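Putative NADH dehydrogenase/NAD(P)H nitroreductase (Parabacteroides distasonis, PDB 3M5K) binds flavin mononucleotide and, as a member of the nitroreductase family, probably acts as an FMN-dependent oxidoreductase. Local coordinates at residues L114-I128 with I141-M153. Residues are numbered along the deposited sequence; the frame is centred on the assembly and turned at random.
With FMN (flavin mononucleotide), chain C.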
ATOM      1  N   LEU A 114      17.107   7.039   0.437  1.00 25.19           N
ATOM      2  CA  LEU A 114      16.557   7.660   1.611  1.00 27.12           C
ATOM      3  C   LEU A 114      16.041   6.620   2.603  1.00 27.51           C
ATOM      4  O   LEU A 114      15.854   5.441   2.274  1.00 28.71           O
ATOM      5  CB  LEU A 114      15.435   8.628   1.223  1.00 25.93           C
ATOM      6  CG  LEU A 114      15.784   9.805   0.299  1.00 25.88           C
ATOM      7  CD1 LEU A 114      14.522  10.523  -0.116  1.00 25.34           C
ATOM      8  CD2 LEU A 114      16.761  10.764   0.985  1.00 28.09           C
ATOM      9  N   GLY A 115      15.839   7.081   3.830  1.00 26.59           N
ATOM     10  CA  GLY A 115      15.214   6.304   4.873  1.00 26.30           C
ATOM     11  C   GLY A 115      13.898   6.978   5.219  1.00 23.86           C
ATOM     12  O   GLY A 115      13.782   8.196   5.144  1.00 23.88           O
ATOM     13  N   ALA A 116      12.919   6.142   5.572  1.00 23.36           N
ATOM     14  CA  ALA A 116      11.589   6.567   5.964  1.00 21.53           C
ATOM     15  C   ALA A 116      10.932   5.506   6.841  1.00 21.02           C
ATOM     16  O   ALA A 116      11.348   4.302   6.863  1.00 19.44           O
ATOM     17  CB  ALA A 116      10.714   6.871   4.668  1.00 20.45           C
ATOM     18  N   VAL A 117       9.908   5.940   7.570  1.00 20.18           N
ATOM     19  CA  VAL A 117       9.126   5.060   8.414  1.00 20.59           C
ATOM     20  C   VAL A 117       7.693   5.541   8.443  1.00 18.40           C
ATOM     21  O   VAL A 117       7.420   6.739   8.561  1.00 18.42           O
ATOM     22  CB  VAL A 117       9.664   4.952   9.879  1.00 20.00           C
ATOM     23  CG1 VAL A 117       9.723   6.357  10.557  1.00 20.56           C
ATOM     24  CG2 VAL A 117       8.822   3.904  10.700  1.00 19.76           C
ATOM     25  N   TRP A 118       6.778   4.594   8.279  1.00 18.75           N
ATOM     26  CA  TRP A 118       5.343   4.847   8.402  1.00 16.92           C
ATOM     27  C   TRP A 118       4.990   4.873   9.899  1.00 18.71           C
ATOM     28  O   TRP A 118       5.132   3.856  10.578  1.00 19.14           O
ATOM     29  CB  TRP A 118       4.614   3.722   7.686  1.00 20.25           C
ATOM     30  CG  TRP A 118       3.115   3.700   7.736  1.00 19.16           C
ATOM     31  CD1 TRP A 118       2.281   4.089   8.770  1.00 19.79           C
ATOM     32  CD2 TRP A 118       2.271   3.145   6.727  1.00 19.82           C
ATOM     33  NE1 TRP A 118       0.978   3.844   8.427  1.00 22.01           N
ATOM     34  CE2 TRP A 118       0.947   3.263   7.177  1.00 20.84           C
ATOM     35  CE3 TRP A 118       2.523   2.559   5.472  1.00 24.31           C
ATOM     36  CZ2 TRP A 118      -0.150   2.818   6.407  1.00 20.56           C
ATOM     37  CZ3 TRP A 118       1.423   2.105   4.710  1.00 21.98           C
ATOM     38  CH2 TRP A 118       0.123   2.238   5.194  1.00 19.10           C
ATOM     39  N   THR A 119       4.568   6.026  10.408  1.00 17.41           N
ATOM     40  CA  THR A 119       4.083   6.123  11.797  1.00 19.44           C
ATOM     41  C   THR A 119       2.591   6.387  11.765  1.00 18.65           C
ATOM     42  O   THR A 119       2.121   7.294  11.075  1.00 20.28           O
ATOM     43  CB  THR A 119       4.856   7.144  12.685  1.00 18.50           C
ATOM     44  OG1 THR A 119       4.497   8.497  12.370  1.00 21.40           O
ATOM     45  CG2 THR A 119       6.407   6.927  12.519  1.00 17.80           C
ATOM     46  N   ALA A 120       1.853   5.592  12.519  1.00 20.32           N
ATOM     47  CA  ALA A 120       0.396   5.619  12.434  1.00 21.79           C
ATOM     48  C   ALA A 120      -0.199   6.882  13.030  1.00 19.91           C
ATOM     49  O   ALA A 120       0.294   7.382  14.043  1.00 20.73           O
ATOM     50  CB  ALA A 120      -0.212   4.391  13.128  1.00 23.24           C
ATOM     51  N   VAL A 121      -1.271   7.383  12.412  1.00 19.28           N
ATOM     52  CA  VAL A 121      -2.115   8.403  13.023  1.00 18.44           C
ATOM     53  C   VAL A 121      -3.522   7.807  13.204  1.00 19.04           C
ATOM     54  O   VAL A 121      -3.860   7.279  14.269  1.00 17.46           O
ATOM     55  CB  VAL A 121      -2.045   9.740  12.235  1.00 18.82           C
ATOM     56  CG1 VAL A 121      -2.940  10.783  12.862  1.00 15.08           C
ATOM     57  CG2 VAL A 121      -0.588  10.232  12.149  1.00 18.34           C
ATOM     58  N   TYR A 122      -4.306   7.776  12.130  1.00 19.15           N
ATOM     59  CA  TYR A 122      -5.478   6.940  12.053  1.00 19.38           C
ATOM     60  C   TYR A 122      -5.073   5.480  12.362  1.00 16.78           C
ATOM     61  O   TYR A 122      -3.991   5.032  11.923  1.00 19.61           O
ATOM     62  CB  TYR A 122      -6.089   7.038  10.625  1.00 18.74           C
ATOM     63  CG  TYR A 122      -7.255   6.102  10.356  1.00 17.26           C
ATOM     64  CD1 TYR A 122      -8.569   6.534  10.513  1.00 17.81           C
ATOM     65  CD2 TYR A 122      -7.044   4.805   9.879  1.00 18.04           C
ATOM     66  CE1 TYR A 122      -9.653   5.692  10.224  1.00 17.89           C
ATOM     67  CE2 TYR A 122      -8.088   3.981   9.593  1.00 18.60           C
ATOM     68  CZ  TYR A 122      -9.395   4.413   9.769  1.00 18.90           C
ATOM     69  OH  TYR A 122     -10.439   3.552   9.494  1.00 21.29           O
ATOM     70  N   PRO A 123      -5.927   4.738  13.099  1.00 16.72           N
ATOM     71  CA  PRO A 123      -7.270   5.058  13.612  1.00 16.69           C
ATOM     72  C   PRO A 123      -7.323   5.603  15.056  1.00 18.22           C
ATOM     73  O   PRO A 123      -8.397   5.569  15.678  1.00 20.49           O
ATOM     74  CB  PRO A 123      -7.964   3.691  13.584  1.00 18.97           C
ATOM     75  CG  PRO A 123      -6.864   2.773  13.971  1.00 18.62           C
ATOM     76  CD  PRO A 123      -5.593   3.336  13.388  1.00 20.74           C
ATOM     77  N   TYR A 124      -6.201   6.111  15.550  1.00 16.86           N
ATOM     78  CA  TYR A 124      -6.086   6.489  16.998  1.00 17.10           C
ATOM     79  C   TYR A 124      -6.539   7.933  17.232  1.00 18.13           C
ATOM     80  O   TYR A 124      -5.851   8.881  16.800  1.00 16.36           O
ATOM     81  CB  TYR A 124      -4.644   6.326  17.477  1.00 21.08           C
ATOM     82  CG  TYR A 124      -4.108   4.960  17.274  1.00 21.52           C
ATOM     83  CD1 TYR A 124      -4.454   3.914  18.137  1.00 23.52           C
ATOM     84  CD2 TYR A 124      -3.292   4.665  16.182  1.00 21.41           C
ATOM     85  CE1 TYR A 124      -3.979   2.642  17.932  1.00 25.80           C
ATOM     86  CE2 TYR A 124      -2.798   3.376  15.985  1.00 24.08           C
ATOM     87  CZ  TYR A 124      -3.153   2.381  16.855  1.00 28.21           C
ATOM     88  OH  TYR A 124      -2.663   1.110  16.657  1.00 32.96           O
ATOM     89  N   PRO A 125      -7.675   8.119  17.900  1.00 16.73           N
ATOM     90  CA  PRO A 125      -8.147   9.502  18.084  1.00 16.73           C
ATOM     91  C   PRO A 125      -7.196  10.501  18.733  1.00 16.20           C
ATOM     92  O   PRO A 125      -7.277  11.690  18.406  1.00 16.54           O
ATOM     93  CB  PRO A 125      -9.424   9.337  18.919  1.00 17.56           C
ATOM     94  CG  PRO A 125      -9.914   7.944  18.568  1.00 18.93           C
ATOM     95  CD  PRO A 125      -8.645   7.145  18.453  1.00 17.73           C
ATOM     96  N   ASP A 126      -6.316  10.055  19.633  1.00 16.86           N
ATOM     97  CA  ASP A 126      -5.349  10.993  20.245  1.00 18.84           C
ATOM     98  C   ASP A 126      -4.257  11.444  19.270  1.00 18.93           C
ATOM     99  O   ASP A 126      -3.875  12.635  19.241  1.00 19.22           O
ATOM    100  CB  ASP A 126      -4.760  10.439  21.532  1.00 20.06           C
ATOM    101  CG  ASP A 126      -4.037   9.146  21.343  1.00 26.78           C
ATOM    102  OD1 ASP A 126      -4.524   8.232  20.652  1.00 22.85           O
ATOM    103  OD2 ASP A 126      -2.942   9.063  21.905  1.00 31.38           O
ATOM    104  N   ARG A 127      -3.847  10.539  18.386  1.00 16.59           N
ATOM    105  CA  ARG A 127      -2.873  10.885  17.365  1.00 16.50           C
ATOM    106  C   ARG A 127      -3.518  11.769  16.308  1.00 15.68           C
ATOM    107  O   ARG A 127      -2.901  12.742  15.861  1.00 15.54           O
ATOM    108  CB  ARG A 127      -2.263   9.635  16.748  1.00 17.69           C
ATOM    109  CG  ARG A 127      -1.705   8.639  17.758  1.00 19.39           C
ATOM    110  CD  ARG A 127      -0.796   7.611  17.055  1.00 21.65           C
ATOM    111  NE  ARG A 127      -0.669   6.396  17.856  1.00 28.89           N
ATOM    112  CZ  ARG A 127      -0.005   5.289  17.502  1.00 29.99           C
ATOM    113  NH1 ARG A 127       0.635   5.214  16.341  1.00 28.05           N
ATOM    114  NH2 ARG A 127       0.017   4.238  18.331  1.00 32.95           N
ATOM    115  N   ILE A 128      -4.754  11.443  15.917  1.00 15.03           N
ATOM    116  CA  ILE A 128      -5.481  12.245  14.958  1.00 15.78           C
ATOM    117  C   ILE A 128      -5.622  13.688  15.480  1.00 16.32           C
ATOM    118  O   ILE A 128      -5.448  14.662  14.723  1.00 17.14           O
ATOM    119  CB  ILE A 128      -6.893  11.632  14.624  1.00 15.29           C
ATOM    120  CG1 ILE A 128      -6.755  10.247  13.910  1.00 15.37           C
ATOM    121  CG2 ILE A 128      -7.767  12.636  13.806  1.00 17.05           C
ATOM    122  CD1 ILE A 128      -8.061   9.382  14.004  1.00 14.70           C
ATOM    123  N   ILE A 141     -10.742  15.915   6.059  1.00 19.03           N
ATOM    124  CA  ILE A 141      -9.396  15.430   5.747  1.00 18.13           C
ATOM    125  C   ILE A 141      -8.886  14.628   6.940  1.00 19.99           C
ATOM    126  O   ILE A 141      -8.778  15.156   8.059  1.00 21.70           O
ATOM    127  CB  ILE A 141      -8.439  16.591   5.371  1.00 16.30           C
ATOM    128  CG1 ILE A 141      -8.988  17.361   4.147  1.00 20.26           C
ATOM    129  CG2 ILE A 141      -7.009  16.049   5.188  1.00 16.47           C
ATOM    130  CD1 ILE A 141      -9.101  16.553   2.825  1.00 18.47           C
HETATM  131  N   MSE A 142      -8.624  13.340   6.721  0.50 17.59           N
HETATM  132  CA  MSE A 142      -8.150  12.430   7.784  0.50 16.14           C
HETATM  133  C   MSE A 142      -6.682  12.092   7.596  0.50 17.57           C
HETATM  134  O   MSE A 142      -6.294  11.529   6.573  0.50 16.82           O
HETATM  135  CB  MSE A 142      -8.954  11.131   7.767  0.50 15.93           C
HETATM  136  CG  MSE A 142      -8.510  10.092   8.791  0.50 14.76           C
HETATM  137 SE   MSE A 142      -8.571  10.746  10.628  0.37 14.19          SE
HETATM  138  CE  MSE A 142     -10.443  11.379  10.531  0.50 15.19           C
ATOM    139  N   PRO A 143      -5.845  12.407   8.595  1.00 17.12           N
ATOM    140  CA  PRO A 143      -4.455  11.963   8.488  1.00 17.09           C
ATOM    141  C   PRO A 143      -4.252  10.458   8.745  1.00 15.49           C
ATOM    142  O   PRO A 143      -4.672   9.930   9.791  1.00 16.70           O
ATOM    143  CB  PRO A 143      -3.733  12.800   9.548  1.00 17.15           C
ATOM    144  CG  PRO A 143      -4.823  13.045  10.611  1.00 16.02           C
ATOM    145  CD  PRO A 143      -6.085  13.212   9.835  1.00 16.56           C
ATOM    146  N   LEU A 144      -3.638   9.777   7.761  1.00 15.83           N
ATOM    147  CA  LEU A 144      -3.400   8.342   7.866  1.00 15.98           C
ATOM    148  C   LEU A 144      -2.142   8.093   8.709  1.00 15.73           C
ATOM    149  O   LEU A 144      -2.105   7.202   9.549  1.00 16.35           O
ATOM    150  CB  LEU A 144      -3.204   7.681   6.490  1.00 16.09           C
ATOM    151  CG  LEU A 144      -2.942   6.154   6.551  1.00 16.25           C
ATOM    152  CD1 LEU A 144      -4.107   5.393   7.277  1.00 14.83           C
ATOM    153  CD2 LEU A 144      -2.740   5.640   5.089  1.00 17.35           C
ATOM    154  N   ASN A 145      -1.111   8.865   8.422  1.00 16.36           N
ATOM    155  CA  ASN A 145       0.231   8.613   8.981  1.00 17.76           C
ATOM    156  C   ASN A 145       1.094   9.862   8.980  1.00 16.88           C
ATOM    157  O   ASN A 145       0.748  10.852   8.363  1.00 17.73           O
ATOM    158  CB  ASN A 145       0.923   7.449   8.232  1.00 17.29           C
ATOM    159  CG  ASN A 145       0.973   7.647   6.722  1.00 19.01           C
ATOM    160  OD1 ASN A 145       1.083   8.774   6.228  1.00 17.78           O
ATOM    161  ND2 ASN A 145       0.859   6.546   5.973  1.00 17.95           N
ATOM    162  N   VAL A 146       2.217   9.803   9.699  1.00 18.57           N
ATOM    163  CA  VAL A 146       3.314  10.727   9.500  1.00 19.13           C
ATOM    164  C   VAL A 146       4.511   9.920   9.059  1.00 18.73           C
ATOM    165  O   VAL A 146       4.877   8.914   9.691  1.00 19.98           O
ATOM    166  CB  VAL A 146       3.665  11.568  10.798  1.00 20.05           C
ATOM    167  CG1 VAL A 146       4.791  12.598  10.462  1.00 16.06           C
ATOM    168  CG2 VAL A 146       2.391  12.222  11.400  1.00 18.63           C
ATOM    169  N   ILE A 147       5.144  10.355   7.987  1.00 18.11           N
ATOM    170  CA  ILE A 147       6.299   9.633   7.428  1.00 16.72           C
ATOM    171  C   ILE A 147       7.529  10.557   7.478  1.00 17.34           C
ATOM    172  O   ILE A 147       7.741  11.364   6.587  1.00 17.66           O
ATOM    173  CB  ILE A 147       6.058   9.131   5.949  1.00 18.79           C
ATOM    174  CG1 ILE A 147       4.750   8.289   5.873  1.00 17.32           C
ATOM    175  CG2 ILE A 147       7.274   8.356   5.432  1.00 17.66           C
ATOM    176  CD1 ILE A 147       4.388   7.776   4.485  1.00 15.77           C
ATOM    177  N   PRO A 148       8.325  10.425   8.548  1.00 20.57           N
ATOM    178  CA  PRO A 148       9.601  11.132   8.537  1.00 21.58           C
ATOM    179  C   PRO A 148      10.476  10.555   7.432  1.00 19.68           C
ATOM    180  O   PRO A 148      10.419   9.350   7.141  1.00 21.54           O
ATOM    181  CB  PRO A 148      10.200  10.860   9.913  1.00 22.30           C
ATOM    182  CG  PRO A 148       9.144  10.161  10.713  1.00 25.38           C
ATOM    183  CD  PRO A 148       8.117   9.627   9.763  1.00 20.23           C
ATOM    184  N   VAL A 149      11.254  11.416   6.812  0.50 21.32           N
ATOM    185  CA  VAL A 149      12.211  10.988   5.811  0.50 22.16           C
ATOM    186  C   VAL A 149      13.552  11.648   6.119  0.50 24.47           C
ATOM    187  O   VAL A 149      13.629  12.669   6.816  0.50 23.15           O
ATOM    188  CB  VAL A 149      11.774  11.314   4.358  0.50 22.87           C
ATOM    189  CG1 VAL A 149      10.584  10.461   3.931  0.50 21.65           C
ATOM    190  CG2 VAL A 149      11.446  12.792   4.208  0.50 23.85           C
ATOM    191  N   GLY A 150      14.602  11.005   5.637  1.00 25.14           N
ATOM    192  CA  GLY A 150      15.967  11.527   5.733  1.00 26.16           C
ATOM    193  C   GLY A 150      16.988  10.556   5.161  1.00 28.12           C
ATOM    194  O   GLY A 150      16.660   9.427   4.805  1.00 28.00           O
ATOM    195  N   TYR A 151      18.238  11.012   5.058  1.00 28.04           N
ATOM    196  CA  TYR A 151      19.347  10.147   4.697  1.00 29.44           C
ATOM    197  C   TYR A 151      19.666   9.275   5.901  1.00 28.68           C
ATOM    198  O   TYR A 151      19.744   9.766   7.018  1.00 29.29           O
ATOM    199  CB  TYR A 151      20.565  10.971   4.230  1.00 29.05           C
ATOM    200  CG  TYR A 151      20.369  11.537   2.873  1.00 26.42           C
ATOM    201  CD1 TYR A 151      20.540  10.740   1.750  1.00 29.04           C
ATOM    202  CD2 TYR A 151      19.943  12.835   2.691  1.00 27.78           C
ATOM    203  CE1 TYR A 151      20.335  11.236   0.461  1.00 28.87           C
ATOM    204  CE2 TYR A 151      19.737  13.350   1.411  1.00 30.99           C
ATOM    205  CZ  TYR A 151      19.936  12.532   0.295  1.00 29.83           C
ATOM    206  OH  TYR A 151      19.734  13.020  -0.980  1.00 34.81           O
ATOM    207  N   PRO A 152      19.762   7.963   5.697  1.00 30.10           N
ATOM    208  CA  PRO A 152      19.994   7.083   6.836  1.00 33.76           C
ATOM    209  C   PRO A 152      21.335   7.367   7.528  1.00 39.40           C
ATOM    210  O   PRO A 152      22.344   7.590   6.836  1.00 37.32           O
ATOM    211  CB  PRO A 152      20.012   5.690   6.223  1.00 32.11           C
ATOM    212  CG  PRO A 152      19.419   5.825   4.896  1.00 32.21           C
ATOM    213  CD  PRO A 152      19.601   7.217   4.436  1.00 32.04           C
HETATM  214  N   MSE A 153      21.342   7.369   8.858  0.60 42.15           N
HETATM  215  CA  MSE A 153      22.566   7.648   9.611  0.60 47.54           C
HETATM  216  C   MSE A 153      23.483   6.420   9.690  0.60 48.46           C
HETATM  217  O   MSE A 153      24.659   6.561  10.029  0.60 49.72           O
HETATM  218  CB  MSE A 153      22.251   8.186  11.020  0.60 46.77           C
HETATM  219  CG  MSE A 153      22.138   7.145  12.130  0.60 46.82           C
HETATM  220 SE   MSE A 153      22.589   7.920  13.857  0.45 55.66          SE
HETATM  221  CE  MSE A 153      21.745   9.682  13.725  0.60 49.49           C
TER
HETATM  222  N1  FMN C 301       6.670   2.532  13.307  1.00 25.41           N
HETATM  223  C2  FMN C 301       6.864   3.459  14.322  1.00 30.87           C
HETATM  224  O2  FMN C 301       7.996   3.726  14.743  1.00 28.20           O
HETATM  225  N3  FMN C 301       5.783   4.110  14.874  1.00 26.46           N
HETATM  226  C4  FMN C 301       4.483   3.859  14.495  1.00 25.53           C
HETATM  227  O4  FMN C 301       3.591   4.492  15.039  1.00 20.82           O
HETATM  228  C4A FMN C 301       4.257   2.912  13.481  1.00 25.23           C
HETATM  229  N5  FMN C 301       2.958   2.589  13.071  1.00 25.47           N
HETATM  230  C5A FMN C 301       2.803   1.808  11.931  1.00 22.51           C
HETATM  231  C6  FMN C 301       1.521   1.657  11.407  1.00 22.33           C
HETATM  232  C7  FMN C 301       1.285   0.931  10.236  1.00 24.39           C
HETATM  233  C7M FMN C 301      -0.182   0.881   9.784  1.00 23.99           C
HETATM  234  C8  FMN C 301       2.393   0.328   9.543  1.00 24.24           C
HETATM  235  C8M FMN C 301       2.274  -0.474   8.259  1.00 19.34           C
HETATM  236  C9  FMN C 301       3.663   0.471  10.073  1.00 19.74           C
HETATM  237  C9A FMN C 301       3.904   1.215  11.282  1.00 23.02           C
HETATM  238  N10 FMN C 301       5.198   1.353  11.859  1.00 24.86           N
HETATM  239  C10 FMN C 301       5.377   2.260  12.893  1.00 23.77           C
HETATM  240  C1' FMN C 301       6.430   0.684  11.305  1.00 25.22           C
HETATM  241  C2' FMN C 301       6.448  -0.785  11.755  1.00 29.21           C
HETATM  242  O2' FMN C 301       6.935  -0.898  13.086  1.00 26.94           O
HETATM  243  C3' FMN C 301       7.313  -1.634  10.807  1.00 26.50           C
HETATM  244  O3' FMN C 301       6.806  -1.608   9.482  1.00 26.03           O
HETATM  245  C4' FMN C 301       7.502  -3.064  11.301  1.00 28.00           C
HETATM  246  O4' FMN C 301       8.223  -3.102  12.543  1.00 25.99           O
HETATM  247  C5' FMN C 301       8.214  -3.897  10.236  1.00 26.40           C
HETATM  248  O5' FMN C 301       9.520  -3.399   9.996  1.00 22.89           O
HETATM  249  P   FMN C 301      10.031  -2.904   8.549  1.00 25.19           P
HETATM  250  O1P FMN C 301       9.918  -4.094   7.606  1.00 24.32           O
HETATM  251  O2P FMN C 301       9.228  -1.689   8.072  1.00 24.44           O
HETATM  252  O3P FMN C 301      11.455  -2.465   8.736  1.00 27.17           O
HETATM  253  O   HOH W   1      -1.617   4.430   9.674  1.00 20.87           O
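Strand 115-120 pairs antiparallel with strand 141-150 at its two ends, Gly115-Ala116 and Thr119-Ala120, and is interrupted between them; the contact joins the outermost strand of this chain's nitroreductase sheet, which lines one side of the FMN pocket, to its inner neighbour. Gly115 and Gly150 form one hydrogen-bonded pair, Gly115 N lying 2.7 Å from Gly150 O; Thr119 and Val146 form another. Val146 O is gripped twice, by Thr119 N and Thr119 OG1, which approach from opposite faces of the carbonyl plane. OG1 lies between its own backbone N and carbonyl carbon (chi1 75°), and Thr119 OG1 thus comes 2.7 Å from Val146 O. Trp118 is sandwiched: the FMN methyl C8M lies 3.9 Å above one face of its indole, while Asn145 ND2 sits 3.5 Å above the other, the amide turned 81° to the ring. Ser102 and Val83 N hold that amide in place. In the indole plane, Trp118 NE1 reaches a water that also bonds Leu144 O. Without the indole, as with an alanine here, the flavin's dimethyl end and the Asn145 amide would probably lose their shared partner. Ala120, in a non-hydrogen-bonded pair, turns its N-H to FMN O4 (Ala120 N to O4 3.3 Å); the strand pairing probably helps place this donor at the isoalloxazine.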